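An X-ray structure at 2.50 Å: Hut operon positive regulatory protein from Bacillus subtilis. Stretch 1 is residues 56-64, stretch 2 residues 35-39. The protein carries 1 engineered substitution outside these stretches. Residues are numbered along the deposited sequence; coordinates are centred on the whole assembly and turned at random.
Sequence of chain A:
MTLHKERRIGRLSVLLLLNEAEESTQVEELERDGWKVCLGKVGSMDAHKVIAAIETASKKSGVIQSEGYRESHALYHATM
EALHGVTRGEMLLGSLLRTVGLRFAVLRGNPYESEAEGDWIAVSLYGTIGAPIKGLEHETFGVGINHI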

ATOM      1  N   THR A  56      -4.713 -25.605   5.346  1.00 49.66           N
ATOM      2  CA  THR A  56      -4.999 -26.907   5.937  1.00 50.25           C
ATOM      3  C   THR A  56      -6.406 -27.428   5.572  1.00 53.07           C
ATOM      4  O   THR A  56      -6.518 -28.555   5.110  1.00 62.78           O
ATOM      5  CB  THR A  56      -4.721 -26.934   7.460  1.00 50.21           C
ATOM      6  OG1 THR A  56      -3.369 -26.522   7.704  1.00 44.70           O
ATOM      7  CG2 THR A  56      -4.893 -28.352   8.017  1.00 46.69           C
ATOM      8  N   ALA A  57      -7.454 -26.624   5.725  1.00 47.66           N
ATOM      9  CA  ALA A  57      -8.797 -27.096   5.378  1.00 51.57           C
ATOM     10  C   ALA A  57      -8.961 -27.468   3.904  1.00 52.10           C
ATOM     11  O   ALA A  57      -9.668 -28.413   3.596  1.00 51.27           O
ATOM     12  CB  ALA A  57      -9.871 -26.102   5.800  1.00 49.67           C
ATOM     13  N   SER A  58      -8.312 -26.733   3.004  1.00 52.84           N
ATOM     14  CA  SER A  58      -8.376 -27.039   1.572  1.00 52.49           C
ATOM     15  C   SER A  58      -7.543 -28.276   1.221  1.00 55.47           C
ATOM     16  O   SER A  58      -7.777 -28.940   0.200  1.00 56.19           O
ATOM     17  CB  SER A  58      -7.877 -25.854   0.729  1.00 50.40           C
ATOM     18  OG  SER A  58      -8.280 -24.609   1.267  1.00 49.41           O
ATOM     19  N   LYS A  59      -6.542 -28.559   2.045  1.00 57.92           N
ATOM     20  CA  LYS A  59      -5.722 -29.751   1.855  1.00 62.21           C
ATOM     21  C   LYS A  59      -6.360 -31.012   2.457  1.00 63.42           C
ATOM     22  O   LYS A  59      -6.342 -32.070   1.831  1.00 66.14           O
ATOM     23  CB  LYS A  59      -4.329 -29.543   2.438  1.00 58.47           C
ATOM     24  CG  LYS A  59      -3.337 -28.843   1.525  1.00 53.94           C
ATOM     25  CD  LYS A  59      -2.325 -28.119   2.409  1.00 56.57           C
ATOM     26  CE  LYS A  59      -0.894 -28.251   1.903  1.00 57.15           C
ATOM     27  NZ  LYS A  59      -0.627 -27.352   0.742  1.00 55.36           N
ATOM     28  N   LYS A  60      -6.897 -30.905   3.675  1.00 68.58           N
ATOM     29  CA  LYS A  60      -7.569 -32.039   4.346  1.00 66.70           C
ATOM     30  C   LYS A  60      -8.723 -32.547   3.499  1.00 65.63           C
ATOM     31  O   LYS A  60      -8.817 -33.747   3.240  1.00 66.93           O
ATOM     32  CB  LYS A  60      -8.040 -31.687   5.762  1.00 59.65           C
ATOM     33  N   SER A  61      -9.580 -31.632   3.045  1.00 68.36           N
ATOM     34  CA  SER A  61     -10.535 -31.965   1.982  1.00 67.42           C
ATOM     35  C   SER A  61      -9.838 -32.021   0.613  1.00 66.06           C
ATOM     36  O   SER A  61      -8.597 -31.902   0.501  1.00 71.34           O
ATOM     37  CB  SER A  61     -11.749 -31.037   1.981  1.00 62.31           C
ATOM     38  OG  SER A  61     -11.399 -29.716   1.610  1.00 73.71           O
ATOM     39  N   GLY A  62     -10.621 -32.230  -0.433  1.00 63.43           N
ATOM     40  CA  GLY A  62     -10.021 -32.602  -1.710  1.00 64.54           C
ATOM     41  C   GLY A  62      -9.571 -31.405  -2.494  1.00 64.28           C
ATOM     42  O   GLY A  62      -8.953 -31.530  -3.546  1.00 71.42           O
ATOM     43  N   VAL A  63      -9.860 -30.236  -1.936  1.00 62.79           N
ATOM     44  CA  VAL A  63      -9.869 -28.973  -2.657  1.00 57.92           C
ATOM     45  C   VAL A  63      -8.577 -28.583  -3.372  1.00 57.10           C
ATOM     46  O   VAL A  63      -8.623 -28.093  -4.499  1.00 57.39           O
ATOM     47  CB  VAL A  63     -10.400 -27.869  -1.739  1.00 58.19           C
ATOM     48  CG1 VAL A  63     -10.554 -26.562  -2.499  1.00 56.09           C
ATOM     49  CG2 VAL A  63     -11.742 -28.315  -1.161  1.00 58.22           C
ATOM     50  N   ILE A  64      -7.429 -28.800  -2.736  1.00 55.26           N
ATOM     51  CA  ILE A  64      -6.154 -28.750  -3.460  1.00 54.59           C
ATOM     52  C   ILE A  64      -5.201 -29.918  -3.113  1.00 58.86           C
ATOM     53  O   ILE A  64      -5.165 -30.410  -1.983  1.00 60.08           O
ATOM     54  CB  ILE A  64      -5.424 -27.371  -3.353  1.00 50.09           C
ATOM     55  CG1 ILE A  64      -4.749 -27.175  -2.006  1.00 46.08           C
ATOM     56  CG2 ILE A  64      -6.358 -26.209  -3.653  1.00 53.09           C
ATOM     57  CD1 ILE A  64      -3.431 -26.440  -2.100  1.00 42.19           C
TER
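Stretch 2 35-39: WKVCL

Stretch 1 begins as the last part of a helix, residues 56-60, and then turns out of it. Lys60 N donates to Thr56 O at 2.8 Å, and Ser61 N to Ala57 O at 3.3 Å. Ser61 is the first residue to leave helical phi/psi, with a psi of -176°. Past the turn the chain folds back, and Ile64 N bonds to Ser58 O at 3.0 Å. Stretch 2 is extended, with residues 36-39 in a strand that continues later in the chain.

The two stretches run in roughly opposite directions overall: the later residue of stretch 1, Val63, lies by the earlier residue of stretch 2, Lys36, and Ser58 lies by Cys38. Val63 CA lies 5.4 Å from Lys36 CA, and Ser58 CA lies 6.4 Å from Cys38 CA. No hydrogen bond links the two stretches, so the contact rests on packing.

Side chains alternate along the strand. Lys36 and Cys38 have CA-to-CB bonds directed toward stretch 1, whereas those of Val37 and Leu39 point away. Cys38 is the centre of the contact. Its SG lies 4.0 Å from Ala57 CB and 3.6 Å from Ala57 O, and its CB is 3.3 Å from Val63 CG2, a tight apolar approach. Val63, in the t rotamer, also brings CG2 to 4.0 Å from Val37 C. Its side chain therefore packs against strand backbone as well as Cys38.

Ser61 OG sits 3.7 Å from Cys38 CB. Ser61 OG donates to Ala57 O at 2.9 Å, so its proton is used within stretch 1 while the oxygen borders the cysteine.

Lys36 covers the turn. Its CG lies 4.0 Å from Val63 CA, and its NZ reaches 3.4 Å from Gly62 CA. The absence of a side chain at Gly62 matters here: an ideal CB would fall 2.0 Å from Lys36 NZ and clash with this lysine conformation.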

ATOM      1  N   TRP A  35     -18.019 -28.894  -8.752  1.00 75.04           N
ATOM      2  CA  TRP A  35     -17.271 -28.145  -7.719  1.00 71.11           C
ATOM      3  C   TRP A  35     -16.633 -28.958  -6.614  1.00 70.83           C
ATOM      4  O   TRP A  35     -17.301 -29.702  -5.883  1.00 73.01           O
ATOM      5  CB  TRP A  35     -18.113 -27.024  -7.087  1.00 66.93           C
ATOM      6  CG  TRP A  35     -18.760 -26.088  -8.077  1.00 67.68           C
ATOM      7  CD1 TRP A  35     -20.122 -25.956  -8.356  1.00 68.86           C
ATOM      8  CD2 TRP A  35     -18.090 -25.131  -8.973  1.00 63.84           C
ATOM      9  NE1 TRP A  35     -20.330 -25.007  -9.331  1.00 70.33           N
ATOM     10  CE2 TRP A  35     -19.155 -24.480  -9.748  1.00 64.98           C
ATOM     11  CE3 TRP A  35     -16.768 -24.764  -9.204  1.00 61.93           C
ATOM     12  CZ2 TRP A  35     -18.882 -23.508 -10.699  1.00 64.92           C
ATOM     13  CZ3 TRP A  35     -16.504 -23.787 -10.173  1.00 61.66           C
ATOM     14  CH2 TRP A  35     -17.532 -23.175 -10.901  1.00 64.98           C
ATOM     15  N   LYS A  36     -15.323 -28.795  -6.471  1.00 64.50           N
ATOM     16  CA  LYS A  36     -14.655 -29.094  -5.220  1.00 57.68           C
ATOM     17  C   LYS A  36     -14.929 -27.915  -4.258  1.00 55.21           C
ATOM     18  O   LYS A  36     -14.775 -26.750  -4.610  1.00 59.08           O
ATOM     19  CB  LYS A  36     -13.170 -29.286  -5.486  1.00 62.98           C
ATOM     20  CG  LYS A  36     -12.613 -30.632  -5.036  1.00 71.45           C
ATOM     21  CD  LYS A  36     -13.389 -31.814  -5.600  1.00 68.30           C
ATOM     22  CE  LYS A  36     -12.566 -33.088  -5.513  1.00 70.92           C
ATOM     23  NZ  LYS A  36     -12.195 -33.466  -4.115  1.00 67.14           N
ATOM     24  N   VAL A  37     -15.377 -28.200  -3.047  1.00 54.40           N
ATOM     25  CA  VAL A  37     -15.862 -27.130  -2.184  1.00 55.26           C
ATOM     26  C   VAL A  37     -15.650 -27.404  -0.724  1.00 54.50           C
ATOM     27  O   VAL A  37     -15.822 -28.514  -0.266  1.00 56.20           O
ATOM     28  CB  VAL A  37     -17.347 -26.786  -2.434  1.00 57.56           C
ATOM     29  CG1 VAL A  37     -18.272 -27.924  -2.024  1.00 53.74           C
ATOM     30  CG2 VAL A  37     -17.714 -25.490  -1.721  1.00 54.71           C
ATOM     31  N   CYS A  38     -15.327 -26.349   0.005  1.00 60.19           N
ATOM     32  CA  CYS A  38     -14.759 -26.466   1.323  1.00 63.26           C
ATOM     33  C   CYS A  38     -15.153 -25.257   2.172  1.00 63.47           C
ATOM     34  O   CYS A  38     -15.163 -24.122   1.697  1.00 69.46           O
ATOM     35  CB  CYS A  38     -13.245 -26.581   1.148  1.00 68.71           C
ATOM     36  SG  CYS A  38     -12.266 -26.095   2.556  1.00 84.21           S
ATOM     37  N   LEU A  39     -15.494 -25.510   3.429  1.00 66.10           N
ATOM     38  CA  LEU A  39     -15.947 -24.456   4.341  1.00 64.13           C
ATOM     39  C   LEU A  39     -15.192 -24.544   5.641  1.00 59.66           C
ATOM     40  O   LEU A  39     -14.544 -25.551   5.905  1.00 65.28           O
ATOM     41  CB  LEU A  39     -17.443 -24.594   4.624  1.00 65.42           C
ATOM     42  CG  LEU A  39     -18.378 -24.420   3.431  1.00 64.19           C
ATOM     43  CD1 LEU A  39     -19.807 -24.358   3.924  1.00 64.16           C
ATOM     44  CD2 LEU A  39     -18.037 -23.164   2.656  1.00 59.58           C
TER